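Local coordinates for ripening-associated protein (Musa acuminata, PDB 4PIT) that binds mannose-containing glycans, holding a dimannose in each of two neighbouring pockets at one end of a jacalin-type beta prism, at residues 8-13 and 112-117; 29-34 and 38-43; 74-79 and 135-140; 82-87 and 129-134. The protein carries 1 engineered substitution. One frame throughout, in Å; residues are numbered along the deposited sequence.

Contact 1: residues 8-13 and 112-117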
# COMPACT_ATOMS: atom_id res chain seq x y z
N GLY B 8 -5.05 -2.21 -1.93
CA GLY B 8 -5.70 -1.37 -2.91
C GLY B 8 -7.19 -1.68 -2.90
O GLY B 8 -7.69 -2.31 -1.95
N ALA B 9 -7.93 -1.31 -3.93
CA ALA B 9 -7.46 -0.61 -5.11
C ALA B 9 -7.32 0.88 -4.84
O ALA B 9 -7.96 1.41 -3.91
CB ALA B 9 -8.45 -0.81 -6.25
N TRP B 10 -6.43 1.50 -5.61
CA TRP B 10 -6.25 2.95 -5.64
C TRP B 10 -6.94 3.46 -6.89
O TRP B 10 -6.78 2.87 -7.96
CB TRP B 10 -4.77 3.33 -5.68
CG TRP B 10 -4.08 3.04 -4.38
CD1 TRP B 10 -4.04 3.85 -3.28
CD2 TRP B 10 -3.41 1.83 -4.02
NE1 TRP B 10 -3.34 3.23 -2.27
CE2 TRP B 10 -2.95 1.98 -2.69
CE3 TRP B 10 -3.13 0.63 -4.70
CZ2 TRP B 10 -2.21 0.99 -2.03
CZ3 TRP B 10 -2.46 -0.38 -4.03
CH2 TRP B 10 -1.99 -0.19 -2.71
N GLY B 11 -7.71 4.53 -6.74
CA GLY B 11 -8.46 5.12 -7.85
C GLY B 11 -9.90 5.36 -7.49
O GLY B 11 -10.26 5.53 -6.31
N GLY B 12 -10.73 5.40 -8.52
CA GLY B 12 -12.15 5.69 -8.40
C GLY B 12 -13.08 4.51 -8.34
O GLY B 12 -12.65 3.34 -8.42
N ASN B 13 -14.38 4.81 -8.21
CA ASN B 13 -15.42 3.80 -8.10
C ASN B 13 -16.23 3.59 -9.38
O ASN B 13 -17.18 2.78 -9.38
CB ASN B 13 -16.36 4.18 -6.99
CG ASN B 13 -15.68 4.19 -5.66
OD1 ASN B 13 -15.37 3.14 -5.10
ND2 ASN B 13 -15.43 5.37 -5.15
N PHE B 112 -0.17 8.01 -4.68
CA PHE B 112 -0.19 6.79 -3.89
C PHE B 112 1.11 6.06 -4.15
O PHE B 112 1.73 6.23 -5.21
CB PHE B 112 -1.40 5.89 -4.18
CG PHE B 112 -1.37 5.21 -5.52
CD1 PHE B 112 -1.89 5.84 -6.65
CD2 PHE B 112 -0.87 3.92 -5.65
CE1 PHE B 112 -1.85 5.21 -7.90
CE2 PHE B 112 -0.84 3.28 -6.90
CZ PHE B 112 -1.36 3.91 -8.01
N SER B 113 1.51 5.24 -3.20
CA SER B 113 2.73 4.48 -3.36
C SER B 113 2.68 3.20 -2.59
O SER B 113 2.20 3.19 -1.43
CB SER B 113 3.94 5.29 -2.90
OG SER B 113 3.77 5.76 -1.56
N LEU B 114 3.19 2.13 -3.22
CA LEU B 114 3.27 0.85 -2.59
C LEU B 114 4.68 0.30 -2.63
O LEU B 114 5.01 -0.52 -3.49
CB LEU B 114 2.26 -0.16 -3.19
CG LEU B 114 2.23 -1.51 -2.52
CD1 LEU B 114 1.62 -1.42 -1.12
CD2 LEU B 114 1.46 -2.50 -3.39
N PRO B 115 5.55 0.75 -1.70
CA PRO B 115 6.86 0.11 -1.57
C PRO B 115 6.66 -1.23 -0.86
O PRO B 115 5.84 -1.32 0.03
CB PRO B 115 7.67 1.10 -0.72
CG PRO B 115 6.72 2.03 -0.15
CD PRO B 115 5.32 1.74 -0.61
N ILE B 116 7.32 -2.29 -1.33
CA ILE B 116 7.16 -3.62 -0.73
C ILE B 116 8.52 -4.01 -0.16
O ILE B 116 9.43 -4.39 -0.90
CB ILE B 116 6.56 -4.69 -1.68
CG1 ILE B 116 5.24 -4.22 -2.35
CG2 ILE B 116 6.32 -6.01 -0.91
CD1 ILE B 116 4.82 -5.03 -3.49
N ALA B 117 8.68 -3.88 1.16
CA ALA B 117 9.94 -4.22 1.82
C ALA B 117 10.22 -5.72 1.74
O ALA B 117 11.39 -6.13 1.63
CB ALA B 117 9.92 -3.76 3.27
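W10 and F112 form a buried aromatic stack between two sheets of the jacalin-type beta prism. W10 lies on strand 5-11 and F112 on strand 110-116, each outermost in its own sheet within this chain. The five-membered ring of W10 and the F112 ring make an offset stack, with centroids 4.5 Å apart and planes only 9° from parallel. W10 CB sits over the centre of the F112 face, 3.8 Å from the ring centroid, as a CH-pi contact. F112 CB in turn lies over the five-membered ring of the indole, 3.5 Å from W10 CD1. This overlap follows from the chi1 of F112 (71°), which puts CG between the backbone N and the carbonyl carbon. G8 CA lies against the opposite face of the indole. Further along, L114 CD1 approaches W10 CH2 at 4.1 Å, the two side chains crossing at about a right angle. M76 of strand 73-83 also packs on both W10 and F112. The polar end of W10 serves the dimer: NE1 donates to S113 O of the second subunit, and the reciprocal bond is made as well. Within the chain the two segments thus meet through apolar side-chain contacts and a ring stack, while the one polar atom of the indole is satisfied across the subunit interface.

Contact 2: residues 29-34 and 38-43. With MAN (alpha-D-mannopyranose), chain G.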
# COMPACT_ATOMS: atom_id res chain seq x y z
N VAL B 29 3.34 -6.64 -18.50
CA VAL B 29 2.28 -5.68 -18.28
C VAL B 29 2.45 -4.60 -19.34
O VAL B 29 3.53 -4.03 -19.44
CB VAL B 29 2.33 -5.11 -16.83
CG1 VAL B 29 1.32 -3.97 -16.64
CG2 VAL B 29 2.08 -6.21 -15.79
N LYS B 30 1.39 -4.26 -20.07
CA LYS B 30 1.45 -3.21 -21.07
C LYS B 30 0.53 -2.13 -20.60
O LYS B 30 -0.68 -2.38 -20.47
CB LYS B 30 1.02 -3.77 -22.44
CG LYS B 30 1.19 -2.80 -23.60
CD LYS B 30 0.80 -3.46 -24.93
CE LYS B 30 1.81 -4.45 -25.47
NZ LYS B 30 1.27 -5.12 -26.69
N ILE B 31 1.08 -0.96 -20.26
CA ILE B 31 0.29 0.15 -19.76
C ILE B 31 -0.00 1.10 -20.92
O ILE B 31 0.94 1.58 -21.55
CB ILE B 31 1.04 0.88 -18.62
CG1 ILE B 31 1.29 -0.10 -17.41
CG2 ILE B 31 0.27 2.16 -18.17
CD1 ILE B 31 2.35 0.40 -16.33
N PHE B 32 -1.30 1.41 -21.17
CA PHE B 32 -1.71 2.34 -22.24
C PHE B 32 -2.00 3.65 -21.60
O PHE B 32 -2.80 3.71 -20.66
CB PHE B 32 -2.94 1.85 -22.99
CG PHE B 32 -2.69 0.56 -23.73
CD1 PHE B 32 -2.80 -0.67 -23.08
CD2 PHE B 32 -2.44 0.57 -25.10
CE1 PHE B 32 -2.64 -1.87 -23.78
CE2 PHE B 32 -2.29 -0.64 -25.81
CZ PHE B 32 -2.35 -1.84 -25.14
N SER B 33 -1.33 4.71 -22.06
CA SER B 33 -1.54 5.99 -21.42
C SER B 33 -1.43 7.14 -22.38
O SER B 33 -0.74 7.05 -23.41
CB SER B 33 -0.53 6.20 -20.29
OG SER B 33 0.81 6.28 -20.77
N GLY B 34 -1.99 8.25 -21.96
CA GLY B 34 -1.87 9.52 -22.70
C GLY B 34 -1.87 10.60 -21.65
O GLY B 34 -0.95 10.66 -20.82
N ASP B 38 -5.11 4.88 -19.67
CA ASP B 38 -6.30 4.41 -20.37
C ASP B 38 -6.63 2.98 -20.03
O ASP B 38 -7.78 2.61 -20.00
CB ASP B 38 -6.04 4.50 -21.88
CG ASP B 38 -5.98 5.96 -22.34
OD1 ASP B 38 -4.88 6.58 -22.19
OD2 ASP B 38 -7.03 6.49 -22.75
N GLY B 39 -5.62 2.15 -19.85
CA GLY B 39 -5.91 0.76 -19.61
C GLY B 39 -4.64 -0.03 -19.50
O GLY B 39 -3.54 0.53 -19.55
N VAL B 40 -4.78 -1.34 -19.26
CA VAL B 40 -3.60 -2.20 -19.09
C VAL B 40 -3.88 -3.59 -19.67
O VAL B 40 -4.95 -4.14 -19.41
CB VAL B 40 -3.20 -2.35 -17.58
CG1 VAL B 40 -1.92 -3.16 -17.43
CG2 VAL B 40 -3.04 -1.02 -16.88
N ASP B 41 -2.87 -4.18 -20.37
CA ASP B 41 -2.92 -5.57 -20.81
C ASP B 41 -2.07 -6.32 -19.81
O ASP B 41 -0.94 -5.90 -19.56
CB ASP B 41 -2.35 -5.80 -22.21
CG ASP B 41 -3.21 -5.42 -23.38
OD1 ASP B 41 -4.41 -5.16 -23.17
OD2 ASP B 41 -2.69 -5.43 -24.50
N VAL B 42 -2.57 -7.41 -19.25
CA VAL B 42 -1.75 -8.24 -18.40
C VAL B 42 -1.60 -9.54 -19.11
O VAL B 42 -2.61 -10.16 -19.49
CB VAL B 42 -2.31 -8.45 -16.96
CG1 VAL B 42 -1.39 -9.32 -16.11
CG2 VAL B 42 -2.60 -7.10 -16.27
N THR B 43 -0.34 -9.96 -19.35
CA THR B 43 -0.07 -11.24 -20.02
C THR B 43 0.52 -12.17 -19.00
O THR B 43 1.45 -11.80 -18.27
CB THR B 43 0.84 -11.05 -21.25
OG1 THR B 43 0.21 -10.15 -22.18
CG2 THR B 43 1.12 -12.38 -22.00
C1 MAN G . -4.76 11.78 -25.01
C2 MAN G . -4.46 10.68 -26.03
C3 MAN G . -5.56 9.61 -26.02
C4 MAN G . -5.83 9.10 -24.60
C5 MAN G . -6.11 10.26 -23.65
C6 MAN G . -6.24 9.82 -22.20
O2 MAN G . -3.19 10.12 -25.72
O3 MAN G . -5.22 8.52 -26.86
O4 MAN G . -6.97 8.25 -24.66
O5 MAN G . -5.03 11.21 -23.72
O6 MAN G . -5.04 9.20 -21.72
O HOH W 1 -0.60 -6.90 -25.24
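F32 and D41 lie on the same face of the hairpin formed by strands 25-33 and 37-46. The F32 ring presents its edge to the carboxylate, with CE1 3.6 Å from D41 CG. Ring and carboxylate planes are turned 73° apart. G39 O also lies at this ring edge, near the ring plane. K30 runs alongside D41, both pointing the same way, with their CB atoms 3.9 Å apart. A bend at chi3 (-75°) leads the K30 end away, and NZ stays 4.5 Å from D41 OD2, beyond a salt bridge. One water joins them, accepting from NZ and donating to OD2. D41 OD1 is held by H54. On the other face V29 CG1 meets V40 CG1, but V40 has two conformers, so how closely they touch is doubtful. The backbones pair antiparallel: K30 and D41 bond in both directions, and F32 N donates to G39 O. D38 N and, weakly, G39 N both donate to F32 O, a classic beta bulge. From the bulge itself the D38 carboxylate grips the mannose of chain G. It accepts from O6 through OD1 at 2.7 Å and from O4 through OD2 at 2.6 Å. The backbone N atoms of D35, V36 and G60 also bond this sugar. G34 and D38 are the ends of a GXXXD motif, the mannose-binding loop known from jacalin-related lectins.

Contact 3: residues 74-79 and 135-140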
# COMPACT_ATOMS: atom_id res chain seq x y z
N VAL B 74 7.96 -5.51 -7.53
CA VAL B 74 8.12 -5.28 -6.08
C VAL B 74 7.62 -3.91 -5.64
O VAL B 74 7.83 -3.51 -4.48
CB VAL B 74 9.59 -5.49 -5.62
CG1 VAL B 74 10.01 -6.93 -5.82
CG2 VAL B 74 10.56 -4.48 -6.27
N GLY B 75 6.96 -3.19 -6.54
CA GLY B 75 6.45 -1.90 -6.17
C GLY B 75 5.50 -1.38 -7.21
O GLY B 75 5.61 -1.71 -8.39
N MET B 76 4.60 -0.49 -6.77
CA MET B 76 3.64 0.16 -7.64
C MET B 76 3.39 1.55 -7.08
O MET B 76 3.29 1.70 -5.86
CB MET B 76 2.33 -0.65 -7.71
CG MET B 76 1.31 -0.06 -8.72
SD MET B 76 -0.13 -1.12 -8.92
CE MET B 76 -0.96 -0.82 -7.38
N ALA B 77 3.24 2.55 -7.95
CA ALA B 77 2.94 3.89 -7.47
C ALA B 77 2.26 4.67 -8.57
O ALA B 77 2.26 4.26 -9.73
CB ALA B 77 4.22 4.60 -7.03
N GLY B 78 1.70 5.81 -8.22
CA GLY B 78 1.08 6.64 -9.25
C GLY B 78 0.32 7.77 -8.64
O GLY B 78 0.62 8.20 -7.52
N GLU B 79 -0.67 8.27 -9.40
CA GLU B 79 -1.51 9.39 -9.00
C GLU B 79 -2.94 9.12 -9.36
O GLU B 79 -3.21 8.60 -10.45
CB GLU B 79 -1.10 10.67 -9.73
CG GLU B 79 0.34 11.08 -9.54
CD GLU B 79 0.57 12.14 -8.49
OE1 GLU B 79 -0.41 12.77 -8.06
OE2 GLU B 79 1.75 12.38 -8.15
N ILE B 135 -6.73 0.40 -9.59
CA ILE B 135 -5.89 -0.80 -9.62
C ILE B 135 -5.47 -1.17 -8.21
O ILE B 135 -5.20 -0.31 -7.38
CB ILE B 135 -4.67 -0.60 -10.56
CG1 ILE B 135 -3.99 -1.97 -10.86
CG2 ILE B 135 -3.67 0.43 -10.00
CD1 ILE B 135 -2.93 -1.93 -12.05
N GLY B 136 -5.41 -2.48 -7.96
CA GLY B 136 -4.91 -3.05 -6.72
C GLY B 136 -4.13 -4.31 -7.06
O GLY B 136 -4.09 -4.75 -8.22
N VAL B 137 -3.45 -4.86 -6.05
CA VAL B 137 -2.59 -6.02 -6.26
C VAL B 137 -2.75 -7.10 -5.22
O VAL B 137 -3.10 -6.83 -4.07
CB VAL B 137 -1.08 -5.61 -6.32
CG1 VAL B 137 -0.76 -4.78 -7.57
CG2 VAL B 137 -0.61 -4.89 -5.07
N TYR B 138 -2.49 -8.33 -5.65
CA TYR B 138 -2.30 -9.48 -4.76
C TYR B 138 -0.85 -9.52 -4.39
O TYR B 138 -0.01 -9.20 -5.25
CB TYR B 138 -2.66 -10.79 -5.45
CG TYR B 138 -4.15 -11.00 -5.64
CD1 TYR B 138 -4.84 -10.39 -6.68
CD2 TYR B 138 -4.85 -11.87 -4.81
CE1 TYR B 138 -6.20 -10.61 -6.88
CE2 TYR B 138 -6.21 -12.11 -5.01
CZ TYR B 138 -6.89 -11.47 -6.03
OH TYR B 138 -8.23 -11.70 -6.20
N LEU B 139 -0.52 -9.96 -3.15
CA LEU B 139 0.89 -10.06 -2.71
C LEU B 139 1.22 -11.46 -2.29
O LEU B 139 0.36 -12.18 -1.79
CB LEU B 139 1.13 -9.13 -1.50
CG LEU B 139 0.88 -7.65 -1.75
CD1 LEU B 139 1.10 -6.83 -0.47
CD2 LEU B 139 1.74 -7.10 -2.88
N GLU B 140 2.49 -11.81 -2.41
CA GLU B 140 3.00 -13.08 -1.89
C GLU B 140 4.45 -12.86 -1.49
O GLU B 140 5.05 -11.85 -1.86
CB GLU B 140 2.82 -14.20 -2.91
CG GLU B 140 3.77 -14.24 -4.07
CD GLU B 140 3.61 -15.62 -4.69
OE1 GLU B 140 2.45 -16.01 -4.99
OE2 GLU B 140 4.60 -16.37 -4.71
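M76 of strand 73-83 reaches across the interior of the prism to I135 and V137 on strand 134-140, which belongs to a different sheet. Its CB points toward that strand. With CG anti to the backbone N (chi1 -175°) and chi2 also extended, the chain runs straight inward as far as the sulfur. SD is the first atom to touch, 4.0 Å from V137 CG1 and equally 4.0 Å from I135 CG2. A bend at chi3 (73°) then swings the methyl round. CE keeps the same two partners, at 4.0 Å from I135 CG2 and 4.0 Å from V137 CG1. The thioether end is therefore placed between the two methyl groups. M76 crosses I135 at a slant, whereas M76 and V137 slide past each other in opposite directions. Other strands close in around this meeting point. L92 and F94 of strand 86-96 pack on M76. F124 of strand 118-128 touches both I135 and V137, and L114 touches V137. The contact is wholly apolar and buried. It rests on sulfur and methyl groups at ordinary van der Waals distance, so dispersion and the exclusion of water probably account for most of its contribution.

Contact 4: residues 82-87 and 129-134. Engineered in segment 82-87: T84 (natural residue His). With MAN (alpha-D-mannopyranose), chain F; MAN (alpha-D-mannopyranose), chain C; MAN (alpha-D-mannopyranose), chain G; MAN (alpha-D-mannopyranose), chain D.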
# COMPACT_ATOMS: atom_id res chain seq x y z
N ASN B 82 -8.53 13.59 -11.26
CA ASN B 82 -9.87 13.92 -11.74
C ASN B 82 -9.72 14.23 -13.19
O ASN B 82 -8.94 15.11 -13.52
CB ASN B 82 -10.38 15.17 -11.01
CG ASN B 82 -10.69 14.94 -9.57
OD1 ASN B 82 -11.36 13.97 -9.21
ND2 ASN B 82 -10.16 15.80 -8.70
N TYR B 83 -10.38 13.49 -14.06
CA TYR B 83 -10.20 13.69 -15.49
C TYR B 83 -11.52 13.41 -16.19
O TYR B 83 -12.08 12.34 -16.04
CB TYR B 83 -9.07 12.78 -16.00
CG TYR B 83 -8.75 12.95 -17.47
CD1 TYR B 83 -7.96 14.00 -17.92
CD2 TYR B 83 -9.18 12.01 -18.41
CE1 TYR B 83 -7.57 14.10 -19.26
CE2 TYR B 83 -8.83 12.11 -19.75
CZ TYR B 83 -8.01 13.15 -20.16
OH TYR B 83 -7.68 13.23 -21.49
N THR B 84 -12.01 14.39 -16.97
CA THR B 84 -13.31 14.31 -17.67
C THR B 84 -14.47 14.01 -16.68
O THR B 84 -15.51 13.49 -17.06
CB THR B 84 -13.29 13.32 -18.88
OG1 THR B 84 -13.25 11.95 -18.43
CG2 THR B 84 -12.14 13.61 -19.86
N GLY B 85 -14.30 14.45 -15.43
CA GLY B 85 -15.28 14.22 -14.38
C GLY B 85 -15.22 12.87 -13.71
O GLY B 85 -16.09 12.55 -12.90
N ALA B 86 -14.22 12.04 -14.10
CA ALA B 86 -14.05 10.72 -13.51
C ALA B 86 -12.82 10.71 -12.62
O ALA B 86 -11.88 11.49 -12.84
CB ALA B 86 -13.88 9.69 -14.63
N VAL B 87 -12.82 9.82 -11.61
CA VAL B 87 -11.69 9.65 -10.70
C VAL B 87 -10.95 8.43 -11.24
O VAL B 87 -11.46 7.31 -11.13
CB VAL B 87 -12.16 9.48 -9.24
CG1 VAL B 87 -10.97 9.16 -8.32
CG2 VAL B 87 -12.89 10.74 -8.76
N GLY B 129 -13.08 1.32 -17.28
CA GLY B 129 -14.18 1.86 -18.09
C GLY B 129 -13.57 2.39 -19.37
O GLY B 129 -12.85 1.66 -20.06
N LYS B 130 -13.78 3.67 -19.65
CA LYS B 130 -13.06 4.30 -20.75
C LYS B 130 -11.56 4.41 -20.42
O LYS B 130 -10.71 4.36 -21.31
CB LYS B 130 -13.65 5.68 -21.04
CG LYS B 130 -13.04 6.35 -22.27
CD LYS B 130 -13.73 7.70 -22.54
CE LYS B 130 -12.98 8.47 -23.62
NZ LYS B 130 -13.10 7.81 -24.94
N PHE B 131 -11.26 4.63 -19.12
CA PHE B 131 -9.89 4.71 -18.62
C PHE B 131 -9.72 3.66 -17.52
O PHE B 131 -10.64 2.88 -17.23
CB PHE B 131 -9.59 6.13 -18.10
CG PHE B 131 -9.97 7.23 -19.09
CD1 PHE B 131 -9.34 7.31 -20.33
CD2 PHE B 131 -10.95 8.17 -18.78
CE1 PHE B 131 -9.71 8.30 -21.26
CE2 PHE B 131 -11.29 9.18 -19.70
CZ PHE B 131 -10.67 9.23 -20.94
N LEU B 132 -8.52 3.62 -16.92
CA LEU B 132 -8.29 2.71 -15.83
C LEU B 132 -8.71 3.40 -14.53
O LEU B 132 -7.92 4.16 -13.95
CB LEU B 132 -6.83 2.26 -15.81
CG LEU B 132 -6.57 1.04 -14.91
CD1 LEU B 132 -7.37 -0.19 -15.33
CD2 LEU B 132 -5.09 0.72 -14.95
N ASP B 133 -9.95 3.13 -14.09
CA ASP B 133 -10.47 3.75 -12.88
C ASP B 133 -9.69 3.43 -11.65
O ASP B 133 -9.48 4.32 -10.82
CB ASP B 133 -11.92 3.31 -12.65
CG ASP B 133 -12.84 3.77 -13.76
OD1 ASP B 133 -12.72 3.22 -14.90
OD2 ASP B 133 -13.63 4.72 -13.53
N ALA B 134 -9.27 2.16 -11.49
CA ALA B 134 -8.58 1.79 -10.24
C ALA B 134 -7.74 0.55 -10.44
O ALA B 134 -8.02 -0.26 -11.32
CB ALA B 134 -9.60 1.55 -9.14
C1 MAN F . -16.58 6.15 -18.72
C2 MAN F . -17.45 5.13 -18.00
C3 MAN F . -17.34 5.31 -16.49
C4 MAN F . -15.88 5.28 -16.05
C5 MAN F . -15.06 6.28 -16.85
C6 MAN F . -13.58 6.21 -16.57
O2 MAN F . -16.98 3.83 -18.36
O3 MAN F . -18.10 4.32 -15.80
O4 MAN F . -15.80 5.64 -14.67
O5 MAN F . -15.22 6.05 -18.27
O6 MAN F . -13.06 4.92 -16.93
C1 MAN C . -15.57 9.29 -18.53
C2 MAN C . -16.65 8.52 -19.28
C3 MAN C . -17.86 9.43 -19.51
C4 MAN C . -18.38 9.94 -18.17
C5 MAN C . -17.27 10.61 -17.37
C6 MAN C . -17.67 10.92 -15.94
O1 MAN C . -15.05 10.34 -19.38
O2 MAN C . -17.12 7.45 -18.46
O3 MAN C . -18.89 8.70 -20.16
O4 MAN C . -19.41 10.90 -18.41
O5 MAN C . -16.11 9.75 -17.29
O6 MAN C . -18.17 9.77 -15.24
C1 MAN G . -4.76 11.78 -25.01
C2 MAN G . -4.46 10.68 -26.03
C3 MAN G . -5.56 9.61 -26.02
C4 MAN G . -5.83 9.10 -24.60
C5 MAN G . -6.11 10.26 -23.65
C6 MAN G . -6.24 9.82 -22.20
O2 MAN G . -3.19 10.12 -25.72
O3 MAN G . -5.22 8.52 -26.86
O4 MAN G . -6.97 8.25 -24.66
O5 MAN G . -5.03 11.21 -23.72
O6 MAN G . -5.04 9.20 -21.72
C1 MAN D . -7.48 14.00 -24.57
C2 MAN D . -6.00 13.85 -24.95
C3 MAN D . -5.58 14.95 -25.93
C4 MAN D . -6.52 14.99 -27.13
C5 MAN D . -7.95 15.15 -26.63
C6 MAN D . -9.00 15.19 -27.72
O1 MAN D . -7.65 15.11 -23.75
O2 MAN D . -5.82 12.57 -25.53
O3 MAN D . -4.23 14.77 -26.36
O4 MAN D . -6.17 16.07 -28.00
O5 MAN D . -8.28 14.06 -25.75
O6 MAN D . -10.20 15.77 -27.23
O HOH W 2 -13.79 6.07 -11.34
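Y83 and F131 stand between the two glycan pockets, where the 83-86 turn faces the 129-134 loop. G129 and D133 end a GXXXD motif in that loop. The edge of the Y83 ring points toward the face of F131, an edge-to-face pair with centroids 5.3 Å apart and planes at 72°. Y83 CE2 comes within 3.6 Å of F131 CZ. K130 CG covers the centre of one F131 face. F131 touches sugars of both pockets: CD2 is near C6 of the mannose of chain F, and CE1 near C6 of the mannose of chain G. The hydroxyl of Y83 is bonded to D35.

The mannose of chain F is gripped by the 129-134 loop. Its O6 accepts from F131 N at 2.8 Å. Its ring oxygen O5 accepts from K130 N at 3.1 Å. D133 receives O6 on OD1 at 2.7 Å and O4 on OD2 at 2.6 Å. A water also donates both to D133 OD2 and to V87 O, linking the two segments. T84 is an engineered residue, histidine in the natural sequence. Its OG1 donates to Y83 O and accepts from O1 of the mannose of chain C at 2.6 Å. A86 N reaches Y83 O from the other face of the carbonyl plane. The D133 carboxylate thus accepts from two sugar hydroxyls and a water, backbone N-H groups of the same loop donate to the sugar's O5 and O6, and the F131 ring gives both sites an apolar surface for a sugar C6.

In the fold
Contacts 1 and 3 form one continuous interior. Their centres lie 6 Å apart, and strand neighbours tie them together, with L114 N 2.7 Å from M76 O and W10 N 2.8 Å from I135 O. Contact 4 and the G34-D38 end of contact 2 meet at the carbohydrate. The centres of these two contacts are 14 Å apart, both touch the mannose of chain G, and D38 OD2 packs 3.4 Å from F131 CD1. Contact 4 meets contact 1 where G12 N lies 2.8 Å from D133 O. Strand 73-83 runs from M76 to Y83 beside the sugars, the centres of contacts 3 and 4 being about 18 Å apart. Contacts 1 and 2 lie on opposite sides of the chain's centre, and contacts 1 and 3 also touch the second subunit.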